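Long-range contact in initiator protein NS1 (Human bocavirus, PDB 4KW3), which probably binds the viral replication origin and nicks one DNA strand through its N-terminal nuclease domain, initiating rolling-circle replication: residues Q44-P56 and I219-P231. Numbering follows the deposited sequence.
Sequences QSMIQLRNCAPHP and ISSYSKPDVCTSP
His55 holds CG beside its backbone N and anti to the carbonyl carbon (chi1 -75°), which sets the imidazole beside the carbonyls at the end of the short helix 225-228 and against Pro231. Its backbone N donates a nearly straight hydrogen bond to Asp226 O (2.8 Å), reaching that oxygen from above the carbonyl plane. ND1 of the same histidine adds a weak bond to Asp226 O, and it also lies 2.9 Å from Thr229 O. Pro231 covers one face of the ring, its CD 3.6 Å from the His55 ring centroid in a CH-pi contact, while Ser230 CA makes a second, off-centre one.

Toward the start of both segments, Val227 CG2 packs on Pro54 CA, and its CG1 meets Cys52 CB at 4.0 Å. Leu49 sends its two methyls to different partners: CD1 to Val227 CG1, and CD2 to Ile219 CD1 at 3.9 Å, the leucine and isoleucine crossing at about a right angle. Beyond them, the Met46 side chain bends at chi2 and chi3 to bring CE against Ser220 CB (3.7 Å). Ser220 OG accepts from Tyr222 N in an ST turn and is also hydrogen-bonded to Glu31. Arg50 runs alongside Tyr222, its guanidinium plane tilted 42° from the phenol ring, with NH2 3.2 Å from Tyr222 CD2.

The contact thus joins helix 43-49 and its trailing loop to the segment after strand 216-217 in the origin-binding nuclease domain. Asp226 O takes two N-H groups of His55, one firmly and one weakly, which ties the loop to helix 225-228 at a polar point, whereas Leu49, Cys52, Pro54, Ile219 and Val227 join the segments by apolar packing.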
loop_
_atom_site.group_PDB
_atom_site.type_symbol
_atom_site.label_atom_id
_atom_site.label_comp_id
_atom_site.label_asym_id
_atom_site.label_seq_id
_atom_site.Cartn_x
_atom_site.Cartn_y
_atom_site.Cartn_z
ATOM N N GLN A 44 -2.442 -11.444 18.037
ATOM C CA GLN A 44 -1.531 -11.794 19.119
ATOM C C GLN A 44 -0.086 -11.583 18.706
ATOM O O GLN A 44 0.710 -11.037 19.473
ATOM C CB GLN A 44 -1.726 -13.240 19.558
ATOM C CG GLN A 44 -1.028 -13.548 20.849
ATOM C CD GLN A 44 -1.458 -12.614 21.968
ATOM O OE1 GLN A 44 -0.636 -12.189 22.783
ATOM N NE2 GLN A 44 -2.751 -12.288 22.012
ATOM N N SER A 45 0.243 -12.014 17.491
ATOM C CA SER A 45 1.570 -11.785 16.951
ATOM C C SER A 45 1.954 -10.297 17.004
ATOM O O SER A 45 3.069 -9.969 17.410
ATOM C CB SER A 45 1.650 -12.296 15.516
ATOM O OG SER A 45 1.680 -13.710 15.474
ATOM N N MET A 46 1.027 -9.406 16.637
ATOM C CA MET A 46 1.274 -7.963 16.680
ATOM C C MET A 46 1.618 -7.482 18.081
ATOM O O MET A 46 2.530 -6.668 18.261
ATOM C CB MET A 46 0.061 -7.158 16.171
ATOM C CG MET A 46 -0.337 -7.429 14.722
ATOM S SD MET A 46 1.035 -7.301 13.557
ATOM C CE MET A 46 1.182 -5.523 13.402
ATOM N N ILE A 47 0.911 -7.999 19.079
ATOM C CA ILE A 47 1.192 -7.611 20.457
ATOM C C ILE A 47 2.586 -8.039 20.916
ATOM O O ILE A 47 3.326 -7.243 21.492
ATOM C CB ILE A 47 0.138 -8.182 21.420
ATOM C CG1 ILE A 47 -1.225 -7.576 21.085
ATOM C CG2 ILE A 47 0.506 -7.870 22.868
ATOM C CD1 ILE A 47 -2.340 -8.061 21.933
ATOM N N GLN A 48 2.936 -9.288 20.636
ATOM C CA GLN A 48 4.233 -9.833 21.003
ATOM C C GLN A 48 5.358 -9.035 20.361
ATOM O O GLN A 48 6.416 -8.835 20.961
ATOM C CB GLN A 48 4.312 -11.287 20.555
ATOM C CG GLN A 48 5.051 -12.184 21.501
ATOM C CD GLN A 48 4.785 -13.633 21.198
ATOM O OE1 GLN A 48 3.769 -13.968 20.577
ATOM N NE2 GLN A 48 5.699 -14.506 21.617
ATOM N N LEU A 49 5.102 -8.552 19.151
ATOM C CA LEU A 49 6.081 -7.795 18.389
ATOM C C LEU A 49 6.538 -6.530 19.124
ATOM O O LEU A 49 7.697 -6.119 18.970
ATOM C CB LEU A 49 5.530 -7.423 17.013
ATOM C CG LEU A 49 6.570 -6.819 16.079
ATOM C CD1 LEU A 49 7.598 -7.867 15.731
ATOM C CD2 LEU A 49 5.945 -6.230 14.859
ATOM N N ARG A 50 5.631 -5.916 19.900
ATOM C CA ARG A 50 5.940 -4.706 20.680
ATOM C C ARG A 50 7.133 -4.896 21.607
ATOM O O ARG A 50 7.843 -3.937 21.891
ATOM C CB ARG A 50 4.759 -4.240 21.534
ATOM C CG ARG A 50 3.502 -3.898 20.792
ATOM C CD ARG A 50 2.485 -3.239 21.722
ATOM N NE ARG A 50 1.272 -2.854 20.995
ATOM C CZ ARG A 50 0.164 -3.591 20.928
ATOM N NH1 ARG A 50 0.101 -4.739 21.587
ATOM N NH2 ARG A 50 -0.890 -3.171 20.228
ATOM N N ASN A 51 7.358 -6.129 22.060
ATOM C CA ASN A 51 8.367 -6.408 23.078
ATOM C C ASN A 51 9.708 -6.833 22.490
ATOM O O ASN A 51 10.605 -7.269 23.212
ATOM C CB ASN A 51 7.872 -7.497 24.032
ATOM C CG ASN A 51 6.476 -7.233 24.544
ATOM O OD1 ASN A 51 6.149 -6.111 24.936
ATOM N ND2 ASN A 51 5.637 -8.267 24.544
ATOM N N CYS A 52 9.844 -6.712 21.175
ATOM C CA CYS A 52 11.031 -7.202 20.495
ATOM C C CYS A 52 12.180 -6.199 20.491
ATOM O O CYS A 52 11.968 -4.990 20.394
ATOM C CB CYS A 52 10.689 -7.582 19.056
ATOM S SG CYS A 52 9.708 -9.076 18.863
ATOM N N ALA A 53 13.397 -6.724 20.559
ATOM C CA ALA A 53 14.619 -5.929 20.482
ATOM C C ALA A 53 14.918 -5.596 19.027
ATOM O O ALA A 53 14.727 -6.439 18.150
ATOM C CB ALA A 53 15.799 -6.687 21.106
ATOM N N PRO A 54 15.321 -4.345 18.756
ATOM C CA PRO A 54 15.761 -3.899 17.424
ATOM C C PRO A 54 17.047 -4.587 17.009
ATOM O O PRO A 54 17.825 -5.027 17.871
ATOM C CB PRO A 54 16.040 -2.417 17.634
ATOM C CG PRO A 54 16.490 -2.349 19.068
ATOM C CD PRO A 54 15.620 -3.340 19.791
ATOM N N HIS A 55 17.275 -4.677 15.707
ATOM C CA HIS A 55 18.563 -5.133 15.221
ATOM C C HIS A 55 19.598 -4.114 15.693
ATOM O O HIS A 55 19.264 -2.933 15.884
ATOM C CB HIS A 55 18.544 -5.228 13.699
ATOM C CG HIS A 55 17.779 -6.404 13.184
ATOM N ND1 HIS A 55 16.529 -6.286 12.616
ATOM C CD2 HIS A 55 18.065 -7.727 13.192
ATOM C CE1 HIS A 55 16.091 -7.481 12.265
ATOM N NE2 HIS A 55 17.001 -8.373 12.615
ATOM N N PRO A 56 20.855 -4.552 15.885
ATOM C CA PRO A 56 21.405 -5.876 15.577
ATOM C C PRO A 56 21.426 -6.837 16.779
ATOM O O PRO A 56 22.114 -7.848 16.729
ATOM C CB PRO A 56 22.846 -5.547 15.188
ATOM C CG PRO A 56 23.184 -4.289 16.055
ATOM C CD PRO A 56 21.862 -3.717 16.563
ATOM N N ILE A 219 5.911 -2.383 10.244
ATOM C CA ILE A 219 4.565 -2.972 10.092
ATOM C C ILE A 219 3.546 -2.605 11.180
ATOM O O ILE A 219 2.419 -3.075 11.157
ATOM C CB ILE A 219 4.598 -4.503 9.930
ATOM C CG1 ILE A 219 5.174 -5.166 11.183
ATOM C CG2 ILE A 219 5.388 -4.911 8.679
ATOM C CD1 ILE A 219 5.253 -6.654 11.052
ATOM N N SER A 220 3.950 -1.771 12.132
ATOM C CA SER A 220 3.044 -1.308 13.167
ATOM C C SER A 220 3.449 0.034 13.763
ATOM O O SER A 220 4.625 0.318 13.936
ATOM C CB SER A 220 2.916 -2.324 14.291
ATOM O OG SER A 220 1.996 -1.827 15.250
ATOM N N SER A 221 2.450 0.841 14.100
ATOM C CA SER A 221 2.665 2.066 14.845
ATOM C C SER A 221 3.332 1.768 16.187
ATOM O O SER A 221 3.993 2.635 16.753
ATOM C CB SER A 221 1.330 2.752 15.109
ATOM O OG SER A 221 0.692 3.107 13.896
ATOM N N TYR A 222 3.172 0.540 16.684
ATOM C CA TYR A 222 3.707 0.162 17.991
ATOM C C TYR A 222 4.976 -0.649 17.839
ATOM O O TYR A 222 5.390 -1.362 18.749
ATOM C CB TYR A 222 2.671 -0.614 18.811
ATOM C CG TYR A 222 1.305 0.026 18.793
ATOM C CD1 TYR A 222 1.149 1.391 19.007
ATOM C CD2 TYR A 222 0.173 -0.725 18.533
ATOM C CE1 TYR A 222 -0.102 1.985 18.977
ATOM C CE2 TYR A 222 -1.079 -0.144 18.504
ATOM C CZ TYR A 222 -1.211 1.210 18.723
ATOM O OH TYR A 222 -2.464 1.777 18.690
ATOM N N SER A 223 5.602 -0.530 16.682
ATOM C CA SER A 223 6.874 -1.185 16.451
ATOM C C SER A 223 7.844 -0.172 15.849
ATOM O O SER A 223 7.494 0.994 15.652
ATOM C CB SER A 223 6.682 -2.392 15.532
ATOM O OG SER A 223 7.857 -3.176 15.457
ATOM N N LYS A 224 9.048 -0.625 15.525
ATOM C CA LYS A 224 10.112 0.252 15.045
ATOM C C LYS A 224 10.759 -0.349 13.804
ATOM O O LYS A 224 10.851 -1.572 13.666
ATOM C CB LYS A 224 11.182 0.458 16.128
ATOM C CG LYS A 224 10.677 1.009 17.450
ATOM C CD LYS A 224 10.251 2.474 17.316
ATOM C CE LYS A 224 9.844 3.075 18.665
ATOM N NZ LYS A 224 9.776 4.564 18.630
ATOM N N PRO A 225 11.214 0.516 12.898
ATOM C CA PRO A 225 11.835 0.080 11.651
ATOM C C PRO A 225 13.051 -0.803 11.877
ATOM O O PRO A 225 13.291 -1.737 11.105
ATOM C CB PRO A 225 12.266 1.392 10.999
ATOM C CG PRO A 225 11.408 2.416 11.583
ATOM C CD PRO A 225 11.056 1.976 12.960
ATOM N N ASP A 226 13.835 -0.497 12.901
ATOM C CA ASP A 226 15.031 -1.294 13.182
ATOM C C ASP A 226 14.683 -2.680 13.778
ATOM O O ASP A 226 15.551 -3.561 13.870
ATOM C CB ASP A 226 16.062 -0.512 14.007
ATOM C CG ASP A 226 15.476 0.060 15.261
ATOM O OD1 ASP A 226 14.232 0.175 15.330
ATOM O OD2 ASP A 226 16.253 0.394 16.172
ATOM N N VAL A 227 13.421 -2.859 14.182
ATOM C CA VAL A 227 12.901 -4.198 14.445
ATOM C C VAL A 227 12.450 -4.890 13.150
ATOM O O VAL A 227 12.790 -6.045 12.898
ATOM C CB VAL A 227 11.741 -4.192 15.469
ATOM C CG1 VAL A 227 11.090 -5.569 15.569
ATOM C CG2 VAL A 227 12.238 -3.747 16.823
ATOM N N CYS A 228 11.686 -4.181 12.329
ATOM C CA CYS A 228 11.022 -4.797 11.182
ATOM C C CYS A 228 11.905 -4.936 9.969
ATOM O O CYS A 228 11.506 -5.574 8.995
ATOM C CB CYS A 228 9.767 -4.014 10.796
ATOM S SG CYS A 228 8.598 -3.752 12.136
ATOM N N THR A 229 13.054 -4.266 9.985
ATOM C CA THR A 229 13.977 -4.267 8.838
ATOM C C THR A 229 15.235 -5.007 9.193
ATOM O O THR A 229 15.860 -4.729 10.228
ATOM C CB THR A 229 14.370 -2.812 8.406
ATOM O OG1 THR A 229 13.183 -2.028 8.220
ATOM C CG2 THR A 229 15.223 -2.800 7.141
ATOM N N SER A 230 15.613 -5.954 8.347
ATOM C CA SER A 230 16.868 -6.679 8.547
ATOM C C SER A 230 18.055 -5.838 8.081
ATOM O O SER A 230 17.958 -5.088 7.117
ATOM C CB SER A 230 16.818 -8.033 7.846
ATOM O OG SER A 230 16.684 -7.868 6.451
ATOM N N PRO A 231 19.191 -5.966 8.773
ATOM C CA PRO A 231 20.345 -5.075 8.581
ATOM C C PRO A 231 20.824 -4.886 7.142
ATOM O O PRO A 231 21.050 -3.750 6.763
ATOM C CB PRO A 231 21.406 -5.731 9.444
ATOM C CG PRO A 231 20.597 -6.288 10.566
ATOM C CD PRO A 231 19.353 -6.819 9.959
#